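Local coordinates for protein bradyzoite surface antigen BSR4 (PDB 2JKS) that is a surface antigen of the bradyzoite stage of Toxoplasma gondii, built of two SRS domains and able to bind zinc, at residues Pro210-Glu215 against Cys228-Phe233; Glu216-Asp221 against Gln270-Cys275; Ser222-Arg227 against Ser300-Val305. One frame throughout, in Å; residues are numbered along the deposited sequence.

Contact 1: residues Pro210-Glu215 against Cys228-Phe233; sequences PTTYAE and CSTTRF
Phe233 meets the loop 210-215 with both its backbone and its ring, and here the contact is tight. Its N donates to Glu215 O over 3.0 Å in a nearly straight bond (170°). The same oxygen accepts a CA-H contact from Arg232 CA at 3.6 Å, so it is approached by two consecutive residues. The ring edge faces the chain at Tyr213-Glu215, where CE2 lies 3.2 Å from Tyr213 O, the oxygen standing near the ring plane, with Glu215 C beside CD2. A second, apolar patch forms at Pro210, which follows a cis peptide bond and begins a type I turn to Tyr213. Its CB touches Thr230 CG2 at 3.7 Å and Cys228 SG at 3.9 Å. CG2 of Thr230 stands beside its own backbone N, with OG1 between N and carbonyl carbon (chi1 57°), which leaves the methyl to slide past the proline. The other side is loose. Glu215 OE1 and Arg232 NE remain 5.2 Å apart, and a water bridges them, donating to OE1 at 2.8 Å and accepting only weakly from NE; Glu215 OE2 instead pairs with Lys242. Strand 230-232 runs antiparallel to strand 216-218, paired with it through backbone bonds, with the Cys218-Cys228 disulfide just ahead of strand 230-232. The Phe233 ring sits among Tyr217, Phe240, Trp245 and Phe271, while Tyr213, bonded through OH to Thr247 and touching Leu208 and Trp245, ties the loop to strands 206-209 and 245-247.

Contact 2: residues Glu216-Asp221 against Gln270-Cys275; sequences EYCVAD and QFLVGC. With ZN (zinc ion), chain I.
Tyr217 lays one face of its ring on the CB of Phe271, the methylene acting as a bump against the flat phenol: CD1 comes to 3.3 Å from Phe271 CB, and CG to 3.6 Å. A chi1 of 62° sets Tyr217 CG between its backbone N and carbonyl carbon, which brings the ring over that methylene. The two aromatic side chains meet at a slant, Tyr217 CB coming near Phe271 CD1. Tyr217 CB also leans on Val273 CG1, more distantly. On the neighbouring residues the bumps are aliphatic. Leu272 fills the bend that the chain makes from Cys218 to Ala220: its CD2 branch touches Cys218 CB at 3.7 Å, its CD1 branch approaches Ala220 CA and O, and its CB lies 3.4 Å from Cys218 O. The CB of Ala220 in turn settles against Gln270 CB at 4.0 Å. Between these side chains the backbones form a single antiparallel bridge. Cys218 N donates to Leu272 O at 2.9 Å and Leu272 N to Cys218 O at 3.2 Å, the second more bent (139°). The pairing goes no further, as strand 216-218 meets strand 270-275 at 91°; a water instead links Ala220 N with Gln270 O. At the far end Glu216 points away from the contact, its chain extended beyond CG, and OE2 binds a zinc ion at 2.0 Å, while OE1 is hydrogen-bonded to Thr212. Cys275 and Cys218 belong to disulfides with Cys202 and Cys228. A short disulfide-bound two-stranded sheet thus lies across the sheet that contains strand 269-277, within the second cysteine-rich beta domain of this SRS antigen.

Contact 3: residues Ser222-Arg227 against Ser300-Val305; sequences SKDVNR and SCTVLV
Val225 N donates to Thr302 OG1 at 2.9 Å in a virtually straight bond (177°). Thr302 OG1 is anti to its carbonyl carbon (chi1 -61°), from where it faces the loop, while CG2 packs at 3.7 Å from Lys223 O. A second polar link runs from Ser300 OG to Asn226 OD1, the donor tilted 19° from the amide carbonyl plane; its 2.5 Å is shorter than normal, and the exact value is doubtful. Within the loop, Asn226 N reaches Asp224 OD1 from above the carboxylate plane, and Arg227 NH1 lies 2.9 Å from Asp224 OD2, a salt bridge with the oxygen well out of the guanidinium plane. Among the apolar contacts, Val225 CG1 presses on Ser300 CB at 3.5 Å, tighter than usual van der Waals contact, and lies equally near Cys301 O. Lys223 lays its aliphatic CD against Leu304 CD2 at 3.8 Å, the two chains crossing askew, while its NZ makes weak hydrogen bonds to Gln270 and Ala220. Together the Asx turn at Asp224 and the type I turn from Asp224 to Arg227 make a compact loop, packed over the face of strand 301-307 that carries Thr302 and Leu304 in the SRS domain sheet.

The three contacts lie within the second SRS domain, on the same side of the chain's centre. Their centres are about 7 Å apart for contacts 1 and 2, 6 Å for contacts 2 and 3 and 12 Å for contacts 1 and 3. Their first segments run consecutively, 210-215, 216-221 and 222-227, and the second segments follow in the same order, so all three pairs cross along the chain. Contacts 1 and 2 share the two-stranded sheet of 216-218 and 230-232; contacts 2 and 3 share the adjacent strands 269-277 and 301-307. Contact 1 thus closes the excursion 210-233 on itself, and contacts 2 and 3 fasten it to those two strands.

Contact 1: residues Pro210-Glu215 against Cys228-Phe233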
# COMPACT_ATOMS: atom_id res chain seq x y z
N PRO A 210 5.27 -1.56 -21.22
CA PRO A 210 4.25 -0.90 -22.10
C PRO A 210 3.02 -1.77 -22.24
O PRO A 210 3.05 -2.95 -21.91
CB PRO A 210 4.95 -0.78 -23.48
CG PRO A 210 6.01 -1.89 -23.46
CD PRO A 210 6.41 -2.10 -21.97
N THR A 211 1.92 -1.17 -22.70
CA THR A 211 0.67 -1.92 -22.86
C THR A 211 0.88 -3.12 -23.82
O THR A 211 0.20 -4.15 -23.76
CB THR A 211 -0.41 -0.93 -23.40
OG1 THR A 211 -0.66 0.08 -22.40
CG2 THR A 211 -1.67 -1.63 -23.66
N THR A 212 1.86 -2.92 -24.72
CA THR A 212 2.27 -3.86 -25.78
C THR A 212 3.41 -4.83 -25.35
O THR A 212 4.16 -5.33 -26.19
CB THR A 212 2.65 -3.07 -27.02
OG1 THR A 212 3.56 -2.01 -26.65
CG2 THR A 212 1.38 -2.43 -27.60
N TYR A 213 3.47 -5.12 -24.05
CA TYR A 213 4.63 -5.84 -23.48
C TYR A 213 4.81 -7.21 -24.13
O TYR A 213 5.93 -7.70 -24.17
CB TYR A 213 4.51 -5.97 -21.96
CG TYR A 213 3.31 -6.76 -21.55
CD1 TYR A 213 3.38 -8.13 -21.45
CD2 TYR A 213 2.07 -6.11 -21.32
CE1 TYR A 213 2.26 -8.86 -21.13
CE2 TYR A 213 0.94 -6.82 -21.00
CZ TYR A 213 1.04 -8.19 -20.90
OH TYR A 213 -0.07 -8.93 -20.54
N ALA A 214 3.73 -7.82 -24.64
CA ALA A 214 3.82 -9.17 -25.26
C ALA A 214 4.70 -9.17 -26.50
O ALA A 214 5.17 -10.25 -26.89
CB ALA A 214 2.42 -9.75 -25.61
N GLU A 215 4.93 -7.99 -27.09
CA GLU A 215 5.85 -7.84 -28.24
C GLU A 215 6.94 -6.80 -28.08
O GLU A 215 7.88 -6.83 -28.84
CB GLU A 215 5.08 -7.48 -29.53
CG GLU A 215 4.08 -8.49 -29.90
CD GLU A 215 3.25 -8.08 -31.11
OE1 GLU A 215 3.50 -7.02 -31.75
OE2 GLU A 215 2.34 -8.85 -31.44
N CYS A 228 8.59 5.89 -21.72
CA CYS A 228 8.70 4.61 -22.40
C CYS A 228 8.71 4.76 -23.93
O CYS A 228 7.67 5.07 -24.50
CB CYS A 228 7.51 3.69 -22.01
SG CYS A 228 7.56 2.04 -22.75
N SER A 229 9.85 4.54 -24.58
CA SER A 229 9.90 4.47 -26.05
C SER A 229 9.88 3.04 -26.42
O SER A 229 10.83 2.35 -26.11
CB SER A 229 11.19 5.06 -26.63
OG SER A 229 11.24 6.42 -26.35
N THR A 230 8.83 2.58 -27.11
CA THR A 230 8.67 1.16 -27.39
C THR A 230 9.60 0.67 -28.49
O THR A 230 9.92 1.40 -29.46
CB THR A 230 7.20 0.76 -27.69
OG1 THR A 230 6.73 1.54 -28.80
CG2 THR A 230 6.29 1.00 -26.45
N THR A 231 10.08 -0.56 -28.31
CA THR A 231 10.92 -1.21 -29.31
C THR A 231 10.59 -2.67 -29.24
O THR A 231 10.21 -3.17 -28.18
CB THR A 231 12.43 -0.96 -29.06
OG1 THR A 231 12.65 0.42 -29.16
CG2 THR A 231 13.26 -1.59 -30.12
N ARG A 232 10.68 -3.35 -30.38
CA ARG A 232 10.31 -4.74 -30.45
C ARG A 232 11.36 -5.67 -29.77
O ARG A 232 12.56 -5.44 -29.89
CB ARG A 232 9.98 -5.15 -31.91
CG ARG A 232 8.78 -4.33 -32.53
CD ARG A 232 8.57 -4.77 -33.98
NE ARG A 232 8.05 -6.14 -34.08
CZ ARG A 232 8.35 -7.01 -35.06
NH1 ARG A 232 9.22 -6.67 -36.02
NH2 ARG A 232 7.82 -8.23 -35.05
N PHE A 233 10.86 -6.63 -28.97
CA PHE A 233 11.71 -7.63 -28.32
C PHE A 233 12.58 -8.42 -29.31
O PHE A 233 13.71 -8.72 -28.97
CB PHE A 233 10.90 -8.62 -27.50
CG PHE A 233 10.67 -8.20 -26.08
CD1 PHE A 233 11.74 -8.13 -25.16
CD2 PHE A 233 9.38 -7.86 -25.64
CE1 PHE A 233 11.51 -7.72 -23.83
CE2 PHE A 233 9.14 -7.45 -24.32
CZ PHE A 233 10.19 -7.39 -23.40
O HOH W 1 5.43 -5.14 -32.34

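Contact 2: residues Glu216-Asp221 against Gln270-Cys275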
# COMPACT_ATOMS: atom_id res chain seq x y z
N GLU A 216 6.76 -5.84 -27.17
CA GLU A 216 7.61 -4.66 -27.04
C GLU A 216 8.14 -4.39 -25.64
O GLU A 216 7.52 -4.77 -24.63
CB GLU A 216 6.86 -3.42 -27.51
CG GLU A 216 6.66 -3.45 -29.01
CD GLU A 216 5.71 -2.45 -29.55
OE1 GLU A 216 5.04 -1.71 -28.79
OE2 GLU A 216 5.62 -2.45 -30.81
N TYR A 217 9.24 -3.63 -25.57
CA TYR A 217 9.70 -3.11 -24.29
C TYR A 217 9.93 -1.62 -24.37
O TYR A 217 9.81 -1.04 -25.46
CB TYR A 217 10.95 -3.89 -23.84
CG TYR A 217 12.12 -3.76 -24.79
CD1 TYR A 217 13.11 -2.80 -24.58
CD2 TYR A 217 12.23 -4.59 -25.89
CE1 TYR A 217 14.20 -2.67 -25.45
CE2 TYR A 217 13.30 -4.47 -26.77
CZ TYR A 217 14.29 -3.50 -26.53
OH TYR A 217 15.33 -3.39 -27.43
N CYS A 218 10.24 -0.98 -23.24
CA CYS A 218 10.69 0.42 -23.23
C CYS A 218 12.21 0.43 -23.36
O CYS A 218 12.92 -0.31 -22.64
CB CYS A 218 10.29 1.14 -21.93
SG CYS A 218 8.58 0.96 -21.35
N VAL A 219 12.73 1.21 -24.30
CA VAL A 219 14.20 1.41 -24.32
C VAL A 219 14.75 1.72 -22.92
O VAL A 219 14.20 2.57 -22.19
CB VAL A 219 14.63 2.48 -25.35
CG1 VAL A 219 16.17 2.53 -25.44
CG2 VAL A 219 14.02 2.11 -26.68
N ALA A 220 15.83 1.03 -22.55
CA ALA A 220 16.27 1.05 -21.16
C ALA A 220 16.94 2.38 -20.78
O ALA A 220 16.98 2.68 -19.61
CB ALA A 220 17.17 -0.15 -20.85
N ASP A 221 17.39 3.18 -21.78
CA ASP A 221 18.16 4.45 -21.51
C ASP A 221 17.43 5.43 -20.60
O ASP A 221 18.04 6.11 -19.79
CB ASP A 221 18.52 5.24 -22.80
CG ASP A 221 18.78 4.36 -24.01
OD1 ASP A 221 19.11 3.15 -23.84
OD2 ASP A 221 18.66 4.90 -25.16
N GLN A 270 19.65 -5.07 -22.44
CA GLN A 270 18.92 -4.53 -21.28
C GLN A 270 17.61 -4.07 -21.84
O GLN A 270 17.54 -3.64 -23.01
CB GLN A 270 19.60 -3.31 -20.68
CG GLN A 270 20.87 -3.55 -19.87
CD GLN A 270 21.19 -2.31 -19.03
OE1 GLN A 270 21.18 -1.17 -19.56
NE2 GLN A 270 21.43 -2.51 -17.70
N PHE A 271 16.56 -4.25 -21.05
CA PHE A 271 15.24 -3.78 -21.46
C PHE A 271 14.51 -3.29 -20.21
O PHE A 271 14.91 -3.63 -19.09
CB PHE A 271 14.44 -4.82 -22.27
CG PHE A 271 14.00 -6.03 -21.47
CD1 PHE A 271 12.75 -6.04 -20.82
CD2 PHE A 271 14.83 -7.15 -21.34
CE1 PHE A 271 12.32 -7.15 -20.13
CE2 PHE A 271 14.38 -8.29 -20.65
CZ PHE A 271 13.15 -8.29 -20.04
N LEU A 272 13.47 -2.49 -20.41
CA LEU A 272 12.70 -1.97 -19.30
C LEU A 272 11.22 -2.27 -19.50
O LEU A 272 10.69 -2.07 -20.56
CB LEU A 272 12.98 -0.47 -19.20
CG LEU A 272 12.50 0.47 -18.12
CD1 LEU A 272 13.44 1.64 -18.19
CD2 LEU A 272 11.05 0.93 -18.33
N VAL A 273 10.56 -2.77 -18.46
CA VAL A 273 9.13 -2.80 -18.38
C VAL A 273 8.74 -2.38 -16.95
O VAL A 273 9.59 -2.00 -16.15
CB VAL A 273 8.58 -4.22 -18.62
CG1 VAL A 273 8.82 -4.67 -20.05
CG2 VAL A 273 9.26 -5.21 -17.65
N GLY A 274 7.45 -2.42 -16.65
CA GLY A 274 7.01 -2.14 -15.30
C GLY A 274 5.52 -1.98 -15.18
O GLY A 274 4.73 -2.58 -15.95
N CYS A 275 5.15 -1.20 -14.17
CA CYS A 275 3.75 -0.98 -13.80
C CYS A 275 3.53 0.48 -13.55
O CYS A 275 4.30 1.14 -12.82
CB CYS A 275 3.39 -1.81 -12.54
SG CYS A 275 3.62 -3.59 -12.66
ZN ZN I . 4.17 -1.22 -31.33
O HOH W 2 17.12 -0.92 -24.24

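Contact 3: residues Ser222-Arg227 against Ser300-Val305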
# COMPACT_ATOMS: atom_id res chain seq x y z
N SER A 222 16.11 5.50 -20.72
CA SER A 222 15.33 6.43 -19.87
C SER A 222 15.38 6.08 -18.37
O SER A 222 15.17 6.94 -17.54
CB SER A 222 13.85 6.45 -20.31
OG SER A 222 13.17 5.31 -19.77
N LYS A 223 15.64 4.80 -18.04
CA LYS A 223 15.54 4.31 -16.64
C LYS A 223 14.23 4.69 -15.91
O LYS A 223 14.16 4.76 -14.68
CB LYS A 223 16.83 4.67 -15.82
CG LYS A 223 18.17 4.37 -16.52
CD LYS A 223 18.34 2.93 -16.94
CE LYS A 223 19.84 2.55 -17.31
NZ LYS A 223 19.88 1.56 -18.47
N ASP A 224 13.15 4.86 -16.67
CA ASP A 224 11.92 5.34 -16.08
C ASP A 224 10.80 4.82 -16.95
O ASP A 224 10.65 5.22 -18.11
CB ASP A 224 11.93 6.88 -16.04
CG ASP A 224 10.70 7.47 -15.44
OD1 ASP A 224 9.76 6.77 -14.99
OD2 ASP A 224 10.70 8.70 -15.37
N VAL A 225 9.99 3.94 -16.39
CA VAL A 225 8.85 3.42 -17.14
C VAL A 225 7.85 4.53 -17.60
O VAL A 225 7.06 4.30 -18.52
CB VAL A 225 8.12 2.30 -16.32
CG1 VAL A 225 7.27 2.88 -15.19
CG2 VAL A 225 7.28 1.39 -17.22
N ASN A 226 7.85 5.67 -16.92
CA ASN A 226 7.00 6.79 -17.32
C ASN A 226 7.47 7.47 -18.61
O ASN A 226 6.67 8.19 -19.25
CB ASN A 226 6.89 7.85 -16.22
CG ASN A 226 6.09 7.42 -15.03
OD1 ASN A 226 5.19 6.58 -15.10
ND2 ASN A 226 6.39 8.06 -13.92
N ARG A 227 8.74 7.27 -18.99
CA ARG A 227 9.28 7.70 -20.29
C ARG A 227 9.63 6.48 -21.15
O ARG A 227 10.80 6.03 -21.21
CB ARG A 227 10.47 8.65 -20.09
CG ARG A 227 10.11 9.86 -19.16
CD ARG A 227 11.26 10.89 -19.01
NE ARG A 227 12.54 10.23 -18.76
CZ ARG A 227 13.15 10.11 -17.57
NH1 ARG A 227 12.60 10.64 -16.47
NH2 ARG A 227 14.31 9.45 -17.50
N SER A 300 5.52 5.41 -10.27
CA SER A 300 5.51 4.19 -11.11
C SER A 300 6.66 3.25 -10.76
O SER A 300 7.68 3.66 -10.22
CB SER A 300 5.62 4.54 -12.60
OG SER A 300 4.56 5.40 -12.94
N CYS A 301 6.47 2.00 -11.13
CA CYS A 301 7.41 0.94 -10.86
C CYS A 301 8.19 0.58 -12.12
O CYS A 301 7.62 0.06 -13.09
CB CYS A 301 6.61 -0.25 -10.36
SG CYS A 301 7.52 -1.77 -9.96
N THR A 302 9.51 0.85 -12.09
CA THR A 302 10.33 0.60 -13.26
C THR A 302 11.16 -0.64 -13.00
O THR A 302 11.84 -0.72 -11.95
CB THR A 302 11.31 1.81 -13.51
OG1 THR A 302 10.55 3.01 -13.74
CG2 THR A 302 12.28 1.54 -14.63
N VAL A 303 11.13 -1.58 -13.94
CA VAL A 303 11.90 -2.78 -13.78
C VAL A 303 12.96 -2.75 -14.87
O VAL A 303 12.61 -2.89 -16.06
CB VAL A 303 11.02 -4.07 -13.84
CG1 VAL A 303 11.89 -5.31 -13.66
CG2 VAL A 303 9.86 -3.95 -12.78
N LEU A 304 14.22 -2.58 -14.45
CA LEU A 304 15.37 -2.57 -15.36
C LEU A 304 16.01 -3.92 -15.41
O LEU A 304 16.64 -4.37 -14.46
CB LEU A 304 16.39 -1.54 -14.90
CG LEU A 304 17.61 -1.43 -15.83
CD1 LEU A 304 17.21 -0.98 -17.24
CD2 LEU A 304 18.56 -0.40 -15.17
N VAL A 305 15.84 -4.56 -16.56
CA VAL A 305 16.31 -5.93 -16.73
C VAL A 305 17.63 -5.94 -17.51
O VAL A 305 17.72 -5.38 -18.60
CB VAL A 305 15.28 -6.83 -17.44
CG1 VAL A 305 15.79 -8.28 -17.48
CG2 VAL A 305 13.85 -6.71 -16.74